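Local coordinates for protein sulfite dehydrogenase (Paracoccus pantotrophus, PDB 2XTS) that oxidises protein-bound sulfane sulfur as the molybdenum-carrying subunit of the sulfane dehydrogenase SoxCD, a molybdohaem enzyme of the Sox system, at residues Y170-G173 and S177-G180; P210-V215 and N221-W226; V267-S272 and L324-L329; G288-W291 and R296-R299. All blocks are in the same frame, centred on the assembly; numbering follows the deposited sequence.

Contact 1 of 4, residues Y170-G173 and S177-G180; sequences YAEG and SSNG. With MTE (phosphonic acidmono-(2-amino-5,6-dimercapto-4-oxo-3,7,8a,9,10,10a-hexahydro-4H-8-oxa-1,3,9,10-tetraaza-anthracen-7-ylmethyl)ester), chain E.
The phenol ring of Tyr170, carried over by a CG anti to the backbone N (chi1 178°), meets Gly180 obliquely, with Tyr170 CE1 3.5 Å from Gly180 C, while a water lies in the ring plane at the edge, 2.6 Å from Tyr170 OH. This is the turn end of a beta hairpin: strand 168-173 runs antiparallel to strand 181-184, which follows directly on the loop residues 177-180. Its cross-bond, Gly173 N to Ser178 O, is 2.7 Å long and nearly straight (167°), and the donor sits on a lone pair in the carbonyl plane. Ser178 OG shapes the loop, accepting from Gly180 N in an ST turn. The same hydroxyl joins Tyr170 OH and Glu172 OE2 around the water, which donates to the carboxylate at 2.8 Å from Glu172 OE2. Glu172 is also salt-bridged to Arg228 and Arg229 through OE1, and to Arg95 of the cytochrome chain through OE2. Both glycines sit where a side chain would collide: a beta carbon on Gly180 would fall 1.8 Å from Tyr170 OH, and one on Gly173 would run into MTE N2. The loop delivers Asn179 to the pterin, Asn179 CB resting 3.4 Å from MTE C2.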
# COMPACT_ATOMS: atom_id res chain seq x y z
N TYR A 170 -19.97 -21.77 -8.00
CA TYR A 170 -19.03 -22.43 -7.12
C TYR A 170 -17.63 -22.06 -7.56
O TYR A 170 -17.27 -22.27 -8.72
CB TYR A 170 -19.23 -23.92 -7.23
CG TYR A 170 -18.28 -24.77 -6.41
CD1 TYR A 170 -18.43 -24.90 -5.02
CD2 TYR A 170 -17.27 -25.50 -7.03
CE1 TYR A 170 -17.57 -25.73 -4.29
CE2 TYR A 170 -16.41 -26.29 -6.32
CZ TYR A 170 -16.57 -26.43 -4.96
OH TYR A 170 -15.71 -27.24 -4.24
N ALA A 171 -16.82 -21.52 -6.64
CA ALA A 171 -15.45 -21.12 -6.98
C ALA A 171 -14.49 -22.01 -6.22
O ALA A 171 -14.66 -22.22 -5.02
CB ALA A 171 -15.16 -19.66 -6.62
N GLU A 172 -13.48 -22.52 -6.92
CA GLU A 172 -12.45 -23.31 -6.24
C GLU A 172 -11.07 -22.90 -6.67
O GLU A 172 -10.84 -22.36 -7.77
CB GLU A 172 -12.61 -24.83 -6.39
CG GLU A 172 -12.53 -25.28 -7.79
CD GLU A 172 -12.10 -26.76 -8.06
OE1 GLU A 172 -12.12 -27.10 -9.25
OE2 GLU A 172 -11.75 -27.56 -7.16
N GLY A 173 -10.16 -23.12 -5.74
CA GLY A 173 -8.77 -22.77 -5.90
C GLY A 173 -7.92 -23.86 -6.52
O GLY A 173 -8.31 -25.02 -6.58
N SER A 177 -6.26 -27.87 -1.07
CA SER A 177 -7.41 -27.71 -0.22
C SER A 177 -8.67 -27.32 -0.99
O SER A 177 -9.75 -27.52 -0.47
CB SER A 177 -7.16 -26.70 0.88
OG SER A 177 -7.28 -25.37 0.43
N SER A 178 -8.49 -26.69 -2.16
CA SER A 178 -9.55 -26.20 -3.07
C SER A 178 -10.35 -25.02 -2.51
O SER A 178 -10.65 -24.07 -3.25
CB SER A 178 -10.49 -27.31 -3.55
OG SER A 178 -11.76 -27.34 -2.91
N ASN A 179 -10.76 -25.07 -1.24
CA ASN A 179 -11.53 -23.98 -0.64
C ASN A 179 -12.80 -23.67 -1.41
O ASN A 179 -13.21 -22.52 -1.53
CB ASN A 179 -10.68 -22.73 -0.51
CG ASN A 179 -11.15 -21.81 0.61
OD1 ASN A 179 -11.80 -20.77 0.39
ND2 ASN A 179 -10.86 -22.22 1.83
N GLY A 180 -13.46 -24.69 -1.93
CA GLY A 180 -14.63 -24.44 -2.75
C GLY A 180 -15.74 -23.82 -1.94
O GLY A 180 -16.02 -24.27 -0.84
N1 MTE E . -8.40 -19.75 -0.97
C2 MTE E . -7.83 -20.94 -1.16
N2 MTE E . -7.69 -21.40 -2.42
N3 MTE E . -7.37 -21.68 -0.14
C4 MTE E . -7.47 -21.28 1.16
O4 MTE E . -7.01 -22.03 2.05
N5 MTE E . -8.36 -19.52 2.72
C6 MTE E . -9.47 -18.61 2.77
C7 MTE E . -9.44 -17.51 1.72
N8 MTE E . -9.21 -18.07 0.42
C9 MTE E . -8.11 -20.01 1.45
C10 MTE E . -8.59 -19.26 0.29
C1' MTE E . -9.66 -17.97 4.14
S1' MTE E . -10.34 -18.94 5.43
C2' MTE E . -9.39 -16.66 4.36
S2' MTE E . -9.77 -15.89 5.85
C3' MTE E . -8.78 -15.84 3.25
O3' MTE E . -8.42 -16.58 2.07
C4' MTE E . -7.49 -15.19 3.73
O4' MTE E . -6.96 -14.34 2.71
P MTE E . -5.42 -13.92 2.87
O1P MTE E . -5.47 -13.16 4.23
O2P MTE E . -4.56 -15.14 3.00
O3P MTE E . -5.15 -13.01 1.73
O HOH W 1 -13.40 -28.19 -5.03

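Contact 2 of 4, residues P210-V215 and N221-W226; sequences PARLVV and NMWVKW. With MTE (phosphonic acidmono-(2-amino-5,6-dimercapto-4-oxo-3,7,8a,9,10,10a-hexahydro-4H-8-oxa-1,3,9,10-tetraaza-anthracen-7-ylmethyl)ester), chain E; 2MO (molybdenum (IV)oxide), chain F.
Trp223 O takes two donors, Arg212 NH2 at 3.0 Å and the pterin nitrogen MTE N8 at 2.9 Å, which ties strand 212-214 to the cofactor through one buried carbonyl. The arginine bond is fairly straight (159°), its donor tilted out of the carbonyl plane. Trp223 O and MTE O4' both lie in the guanidinium plane at its edge; Lys225 CG covers one face of that group, and Trp223 CE3 approaches the opposite face near the rim. A bend at chi3 (-58°) turns the end of Arg212 to the phosphate, where Arg212 NH1 reaches MTE O3P at 2.7 Å. Lys225 lies alongside, pointing the same way, and its NZ holds MTE O2P at 2.7 Å, so the two cations share the phosphate. The indole of Trp223 carries Val214 CA and Val215 N over one face, and its NE1 donates to Trp218 O. Exchanging Trp223 for an alanine is likely to open a gap beneath Val214 and Val215 and leave the Trp218 carbonyl without its indole donor. Leu213 N to Val224 O, 2.8 Å, fixes the backbones, and Trp223 centres an inverse gamma turn. Beyond it Lys225 N gives a straight bond to MTE N1 (171°), while Lys225 O accepts from MTE N2. Backbone bonds to the pterin edge and paired cations on its phosphate form this side of the molybdopterin pocket in the sulfite oxidase family fold.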
# COMPACT_ATOMS: atom_id res chain seq x y z
N PRO A 210 -1.63 -15.76 -9.12
CA PRO A 210 -1.83 -14.46 -9.75
C PRO A 210 -3.27 -13.94 -9.77
O PRO A 210 -3.51 -12.88 -10.34
CB PRO A 210 -1.32 -14.71 -11.18
CG PRO A 210 -1.78 -16.11 -11.43
CD PRO A 210 -1.62 -16.84 -10.12
N ALA A 211 -4.22 -14.64 -9.16
CA ALA A 211 -5.60 -14.22 -9.20
C ALA A 211 -6.39 -14.76 -8.02
O ALA A 211 -6.31 -15.95 -7.70
CB ALA A 211 -6.25 -14.67 -10.54
N ARG A 212 -7.19 -13.90 -7.39
CA ARG A 212 -8.08 -14.28 -6.30
C ARG A 212 -9.45 -13.66 -6.50
O ARG A 212 -9.58 -12.66 -7.20
CB ARG A 212 -7.53 -13.85 -4.93
CG ARG A 212 -7.74 -12.37 -4.61
CD ARG A 212 -7.26 -11.99 -3.23
NE ARG A 212 -7.93 -12.79 -2.20
CZ ARG A 212 -7.46 -12.95 -0.97
NH1 ARG A 212 -6.45 -12.22 -0.53
NH2 ARG A 212 -8.07 -13.80 -0.14
N LEU A 213 -10.46 -14.20 -5.82
CA LEU A 213 -11.70 -13.48 -5.67
C LEU A 213 -11.65 -12.45 -4.56
O LEU A 213 -11.08 -12.70 -3.50
CB LEU A 213 -12.86 -14.44 -5.39
CG LEU A 213 -13.13 -15.50 -6.46
CD1 LEU A 213 -14.39 -16.32 -6.13
CD2 LEU A 213 -13.26 -14.86 -7.84
N VAL A 214 -12.28 -11.32 -4.84
CA VAL A 214 -12.54 -10.24 -3.90
C VAL A 214 -14.05 -10.16 -3.79
O VAL A 214 -14.76 -10.02 -4.81
CB VAL A 214 -11.89 -8.91 -4.36
CG1 VAL A 214 -12.41 -7.74 -3.55
CG2 VAL A 214 -10.40 -9.03 -4.25
N VAL A 215 -14.57 -10.33 -2.56
CA VAL A 215 -16.02 -10.49 -2.30
C VAL A 215 -16.44 -9.44 -1.26
O VAL A 215 -16.46 -9.72 -0.05
CB VAL A 215 -16.32 -11.92 -1.80
CG1 VAL A 215 -17.83 -12.16 -1.79
CG2 VAL A 215 -15.56 -12.98 -2.65
N ASN A 221 -13.23 -16.41 4.02
CA ASN A 221 -13.16 -17.72 3.39
C ASN A 221 -13.65 -17.72 1.94
O ASN A 221 -13.19 -18.53 1.13
CB ASN A 221 -13.91 -18.78 4.21
CG ASN A 221 -13.74 -20.17 3.64
OD1 ASN A 221 -14.67 -20.71 3.02
ND2 ASN A 221 -12.53 -20.72 3.73
N MET A 222 -14.57 -16.82 1.61
CA MET A 222 -15.12 -16.82 0.28
C MET A 222 -14.20 -16.14 -0.73
O MET A 222 -14.44 -16.23 -1.93
CB MET A 222 -16.50 -16.21 0.32
CG MET A 222 -17.42 -16.97 1.25
SD MET A 222 -19.08 -16.24 1.30
CE MET A 222 -19.85 -17.01 -0.11
N TRP A 223 -13.13 -15.49 -0.24
CA TRP A 223 -12.18 -14.80 -1.12
C TRP A 223 -11.19 -15.84 -1.65
O TRP A 223 -10.01 -15.86 -1.27
CB TRP A 223 -11.47 -13.67 -0.36
CG TRP A 223 -12.34 -12.53 0.09
CD1 TRP A 223 -13.54 -12.59 0.76
CD2 TRP A 223 -11.97 -11.17 0.04
NE1 TRP A 223 -13.97 -11.33 1.05
CE2 TRP A 223 -13.03 -10.43 0.61
CE3 TRP A 223 -10.89 -10.49 -0.51
CZ2 TRP A 223 -13.00 -9.05 0.68
CZ3 TRP A 223 -10.85 -9.14 -0.44
CH2 TRP A 223 -11.90 -8.42 0.16
N VAL A 224 -11.69 -16.73 -2.50
CA VAL A 224 -10.93 -17.88 -2.97
C VAL A 224 -9.63 -17.40 -3.66
O VAL A 224 -9.67 -16.60 -4.60
CB VAL A 224 -11.78 -18.76 -3.91
CG1 VAL A 224 -10.95 -19.93 -4.44
CG2 VAL A 224 -13.03 -19.27 -3.21
N LYS A 225 -8.51 -17.92 -3.19
CA LYS A 225 -7.19 -17.60 -3.72
C LYS A 225 -6.76 -18.61 -4.78
O LYS A 225 -7.19 -19.77 -4.79
CB LYS A 225 -6.18 -17.57 -2.57
CG LYS A 225 -6.37 -16.42 -1.64
CD LYS A 225 -5.32 -16.34 -0.53
CE LYS A 225 -5.40 -17.45 0.49
NZ LYS A 225 -4.28 -17.32 1.45
N TRP A 226 -5.87 -18.17 -5.66
CA TRP A 226 -5.35 -19.01 -6.74
C TRP A 226 -6.52 -19.62 -7.51
O TRP A 226 -6.54 -20.80 -7.81
CB TRP A 226 -4.39 -20.12 -6.21
CG TRP A 226 -3.42 -19.64 -5.16
CD1 TRP A 226 -2.31 -18.89 -5.40
CD2 TRP A 226 -3.44 -19.88 -3.76
NE1 TRP A 226 -1.64 -18.64 -4.23
CE2 TRP A 226 -2.33 -19.23 -3.21
CE3 TRP A 226 -4.27 -20.61 -2.91
CZ2 TRP A 226 -2.06 -19.23 -1.84
CZ3 TRP A 226 -3.99 -20.63 -1.56
CH2 TRP A 226 -2.91 -19.93 -1.03
N1 MTE E . -8.40 -19.75 -0.97
C2 MTE E . -7.83 -20.94 -1.16
N2 MTE E . -7.69 -21.40 -2.42
N3 MTE E . -7.37 -21.68 -0.14
C4 MTE E . -7.47 -21.28 1.16
O4 MTE E . -7.01 -22.03 2.05
N5 MTE E . -8.36 -19.52 2.72
C6 MTE E . -9.47 -18.61 2.77
C7 MTE E . -9.44 -17.51 1.72
N8 MTE E . -9.21 -18.07 0.42
C9 MTE E . -8.11 -20.01 1.45
C10 MTE E . -8.59 -19.26 0.29
C1' MTE E . -9.66 -17.97 4.14
S1' MTE E . -10.34 -18.94 5.43
C2' MTE E . -9.39 -16.66 4.36
S2' MTE E . -9.77 -15.89 5.85
C3' MTE E . -8.78 -15.84 3.25
O3' MTE E . -8.42 -16.58 2.07
C4' MTE E . -7.49 -15.19 3.73
O4' MTE E . -6.96 -14.34 2.71
P MTE E . -5.42 -13.92 2.87
O1P MTE E . -5.47 -13.16 4.23
O2P MTE E . -4.56 -15.14 3.00
O3P MTE E . -5.15 -13.01 1.73
MO 2MO F . -11.05 -17.44 7.12
OT1 2MO F . -12.78 -17.04 6.85
OT2 2MO F . -10.80 -19.04 8.21

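Contact 3 of 4, residues V267-S272 and L324-L329; sequences VITSPS and LTRFHL
Arg326 reaches Thr269 with its guanidinium edge on: Arg326 NH1 donates to Thr269 OG1 at 3.1 Å, the acceptor lying in the guanidinium plane but the bond bent to 137° at the hydrogen. The arginine leaves its strand with CG anti to the backbone N (chi1 178°), then bends at both chi2 and chi3, which carries the guanidinium across to the threonine although the backbones stay well apart, the axes of 267-270 and 325-329 coming no closer than 8.9 Å. That is close to two strand spacings: 282-291 lies between the two in the antiparallel sheet of the dimerisation domain. Phe327, the next residue along, takes the tight rotamer with CG between its own N and carbonyl carbon (chi1 67°). Its ring then turns an edge to Ile268, with Phe327 CZ 4.0 Å from Ile268 CG1, the two side chains crossing at about a right angle, and the same CZ stands 3.8 Å from Val267 O. Both Ile268 and Phe327 also touch Ser342 of strand 338-346. At the strand end Thr269 and Ser270 both face Ser287 in a classic beta bulge, and Ser272 OG donates to Thr269 O at 2.7 Å. A valine at Thr269 would probably leave Arg326 NH1 with one acceptor fewer and its guanidinium less firmly placed. Further grips on Arg326 include Gly63 O at NE and Ser287 OG at NH1, with a long, weak ion pair to Glu62. Among these partners neutral oxygens predominate, so the charge is probably balanced by dipoles more than by a close counter-ion.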
# COMPACT_ATOMS: atom_id res chain seq x y z
N VAL A 267 -12.35 -1.66 16.52
CA VAL A 267 -11.38 -1.90 17.58
C VAL A 267 -10.47 -0.69 17.73
O VAL A 267 -10.05 -0.11 16.73
CB VAL A 267 -10.54 -3.20 17.38
CG1 VAL A 267 -9.71 -3.17 16.09
CG2 VAL A 267 -9.67 -3.48 18.61
N ILE A 268 -10.19 -0.30 18.97
CA ILE A 268 -9.16 0.67 19.30
C ILE A 268 -7.80 -0.01 19.18
O ILE A 268 -7.50 -0.96 19.89
CB ILE A 268 -9.40 1.26 20.70
CG1 ILE A 268 -10.66 2.13 20.68
CG2 ILE A 268 -8.20 2.08 21.14
CD1 ILE A 268 -11.23 2.49 22.07
N THR A 269 -6.97 0.49 18.27
CA THR A 269 -5.64 -0.09 18.05
C THR A 269 -4.58 0.53 18.95
O THR A 269 -3.57 -0.10 19.21
CB THR A 269 -5.25 0.02 16.57
OG1 THR A 269 -5.29 1.38 16.15
CG2 THR A 269 -6.24 -0.76 15.71
N SER A 270 -4.82 1.74 19.43
CA SER A 270 -3.98 2.31 20.45
C SER A 270 -4.72 3.35 21.26
O SER A 270 -5.47 4.11 20.74
CB SER A 270 -2.72 2.93 19.87
OG SER A 270 -3.02 4.16 19.25
N PRO A 271 -4.53 3.31 22.59
CA PRO A 271 -3.82 2.31 23.39
C PRO A 271 -4.41 0.92 23.21
O PRO A 271 -5.60 0.77 22.92
CB PRO A 271 -4.03 2.78 24.85
CG PRO A 271 -4.48 4.15 24.76
CD PRO A 271 -5.19 4.31 23.45
N SER A 272 -3.57 -0.09 23.39
CA SER A 272 -3.99 -1.48 23.35
C SER A 272 -2.90 -2.28 24.07
O SER A 272 -1.86 -1.72 24.41
CB SER A 272 -4.23 -1.96 21.90
OG SER A 272 -3.02 -1.94 21.16
N LEU A 324 -12.04 -0.77 5.52
CA LEU A 324 -11.55 -0.24 6.78
C LEU A 324 -11.62 1.26 6.79
O LEU A 324 -11.37 1.95 5.80
CB LEU A 324 -10.12 -0.68 7.08
CG LEU A 324 -9.86 -2.14 7.43
CD1 LEU A 324 -8.38 -2.33 7.78
CD2 LEU A 324 -10.71 -2.57 8.57
N THR A 325 -11.94 1.78 7.97
CA THR A 325 -12.15 3.19 8.23
C THR A 325 -11.41 3.55 9.52
O THR A 325 -11.58 2.87 10.53
CB THR A 325 -13.66 3.45 8.35
OG1 THR A 325 -14.31 2.93 7.19
CG2 THR A 325 -13.99 4.94 8.51
N ARG A 326 -10.61 4.60 9.47
CA ARG A 326 -9.82 5.04 10.61
C ARG A 326 -10.57 6.06 11.41
O ARG A 326 -11.15 6.97 10.84
CB ARG A 326 -8.52 5.65 10.09
CG ARG A 326 -7.59 6.21 11.17
CD ARG A 326 -7.07 5.20 12.20
NE ARG A 326 -6.42 4.06 11.56
CZ ARG A 326 -5.87 3.04 12.20
NH1 ARG A 326 -5.89 2.97 13.53
NH2 ARG A 326 -5.35 2.03 11.51
N PHE A 327 -10.58 5.91 12.73
CA PHE A 327 -11.15 6.92 13.63
C PHE A 327 -10.15 7.35 14.68
O PHE A 327 -9.24 6.61 15.04
CB PHE A 327 -12.45 6.45 14.31
CG PHE A 327 -12.28 5.32 15.30
CD1 PHE A 327 -12.02 5.57 16.64
CD2 PHE A 327 -12.41 4.00 14.89
CE1 PHE A 327 -11.87 4.52 17.54
CE2 PHE A 327 -12.26 2.94 15.79
CZ PHE A 327 -11.99 3.19 17.10
N HIS A 328 -10.35 8.58 15.17
CA HIS A 328 -9.51 9.15 16.22
C HIS A 328 -10.34 9.90 17.23
O HIS A 328 -11.35 10.52 16.89
CB HIS A 328 -8.50 10.15 15.67
CG HIS A 328 -7.47 9.55 14.78
ND1 HIS A 328 -6.40 8.80 15.22
CD2 HIS A 328 -7.34 9.63 13.43
CE1 HIS A 328 -5.68 8.41 14.17
NE2 HIS A 328 -6.24 8.90 13.08
N LEU A 329 -9.89 9.85 18.47
CA LEU A 329 -10.40 10.72 19.53
C LEU A 329 -9.20 11.15 20.35
O LEU A 329 -8.44 10.31 20.84
CB LEU A 329 -11.44 10.02 20.43
CG LEU A 329 -12.09 10.88 21.53
CD1 LEU A 329 -13.12 11.82 20.92
CD2 LEU A 329 -12.72 10.07 22.65

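Contact 4 of 4, residues G288-W291 and R296-R299; sequences GLAW and RITR
Ile297 packs its ethyl arm against the backbone of Ala290 and Trp291, joining strands 282-291 and 297-303 inside the E-set dimerisation domain, whose immunoglobulin-like folding brings together strands that are not neighbours in the sheet. The two follow each other along the chain, yet no hydrogen bond links these segments, and the nearest alpha carbons, Trp291 CA and Ile297 CA, are 6.1 Å apart. All the binding is apolar, and the buried area is small, 118 Å². The tight side belongs to one residue. With CG1 anti to its carbonyl carbon (chi1 -67°) and CD1 folded by a chi2 of -61°, Ile297 lays both carbons along the peptide between Ala290 and Trp291: Ile297 CG1 is 3.7 Å from Trp291 N, and Ile297 CG1 is 4.0 Å from Ala290 CB, whose bond from CA points toward the other segment. Trp291 contributes only main-chain atoms here; its bond to CB points away from 296-299, and the indole meets Phe117 edge-to-face and donates from NE1 to Glu119 OE1. Thr325 and Ala344 also pack on Ile297. The loose side is that of Arg296, Thr298 and Arg299, which add next to nothing to the contact. Arg296 and Thr298 are exposed to solvent, and Arg299, its CB directed away, forms a salt bridge with Asp301 and packs on Pro163 of the cytochrome chain. Thr298 and Arg299 both face Val345 in a classic beta bulge, just past the tight spot where Ile297 CD1 comes within 3.6 Å of Trp291 C.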
# COMPACT_ATOMS: atom_id res chain seq x y z
N GLY A 288 -8.23 3.99 16.05
CA GLY A 288 -8.71 2.66 15.76
C GLY A 288 -9.31 2.50 14.40
O GLY A 288 -9.33 3.42 13.58
N LEU A 289 -9.82 1.28 14.19
CA LEU A 289 -10.40 0.88 12.92
C LEU A 289 -11.87 0.48 13.09
O LEU A 289 -12.25 -0.12 14.09
CB LEU A 289 -9.66 -0.33 12.35
CG LEU A 289 -8.26 -0.04 11.84
CD1 LEU A 289 -7.47 -1.34 11.69
CD2 LEU A 289 -8.36 0.75 10.55
N ALA A 290 -12.68 0.83 12.11
CA ALA A 290 -14.09 0.42 12.06
C ALA A 290 -14.38 -0.03 10.63
O ALA A 290 -13.76 0.47 9.68
CB ALA A 290 -15.00 1.55 12.45
N TRP A 291 -15.33 -0.95 10.46
CA TRP A 291 -15.64 -1.47 9.15
C TRP A 291 -16.99 -2.20 9.20
O TRP A 291 -17.43 -2.61 10.27
CB TRP A 291 -14.54 -2.42 8.66
CG TRP A 291 -14.29 -3.63 9.50
CD1 TRP A 291 -14.78 -4.87 9.27
CD2 TRP A 291 -13.48 -3.74 10.69
NE1 TRP A 291 -14.34 -5.75 10.21
CE2 TRP A 291 -13.55 -5.08 11.10
CE3 TRP A 291 -12.72 -2.84 11.44
CZ2 TRP A 291 -12.86 -5.56 12.21
CZ3 TRP A 291 -12.04 -3.32 12.54
CH2 TRP A 291 -12.12 -4.67 12.92
N ARG A 296 -21.12 1.60 4.33
CA ARG A 296 -20.20 2.55 4.92
C ARG A 296 -20.41 2.68 6.42
O ARG A 296 -21.53 2.61 6.92
CB ARG A 296 -20.43 3.93 4.33
CG ARG A 296 -20.19 4.03 2.81
CD ARG A 296 -20.67 5.39 2.28
NE ARG A 296 -20.57 5.51 0.83
CZ ARG A 296 -19.55 6.05 0.16
NH1 ARG A 296 -18.47 6.51 0.80
NH2 ARG A 296 -19.60 6.11 -1.16
N ILE A 297 -19.32 2.90 7.13
CA ILE A 297 -19.37 3.37 8.51
C ILE A 297 -19.85 4.81 8.49
O ILE A 297 -19.37 5.61 7.71
CB ILE A 297 -17.96 3.26 9.19
CG1 ILE A 297 -17.56 1.79 9.36
CG2 ILE A 297 -17.92 4.02 10.51
CD1 ILE A 297 -18.45 0.97 10.19
N THR A 298 -20.79 5.14 9.37
CA THR A 298 -21.27 6.51 9.48
C THR A 298 -20.74 7.21 10.71
O THR A 298 -20.57 8.41 10.68
CB THR A 298 -22.79 6.56 9.48
OG1 THR A 298 -23.31 5.74 10.52
CG2 THR A 298 -23.33 6.11 8.15
N ARG A 299 -20.47 6.47 11.78
CA ARG A 299 -19.79 7.01 12.94
C ARG A 299 -19.20 5.95 13.82
O ARG A 299 -19.55 4.77 13.71
CB ARG A 299 -20.67 7.97 13.74
CG ARG A 299 -21.54 7.36 14.76
CD ARG A 299 -22.30 8.44 15.55
NE ARG A 299 -22.94 7.84 16.71
CZ ARG A 299 -24.13 7.26 16.67
NH1 ARG A 299 -24.81 7.18 15.53
NH2 ARG A 299 -24.64 6.72 17.77

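How the contacts relate
The contacts form two pairs in series along the chain. Contacts 1 and 2 share the molybdopterin-binding domain, centres 9 Å apart; both touch the cofactor, and they meet directly, Ala171 CB lying 3.5 Å from Leu213 CD1. Contacts 3 and 4, centres 10 Å apart, belong to the dimerisation domain, where contact 4 is nested within the loop closed by contact 3. Strand 282-291 links them, probably hydrogen-bonded to 265-270 on one edge and to 325-333 on the other. Between the pairs, centres are about 24 to 34 Å apart, on opposite sides of the chain's centre. Cofactor binding thus falls to the first pair, while the second packs strands inside the dimerisation domain, away from the cofactor sites.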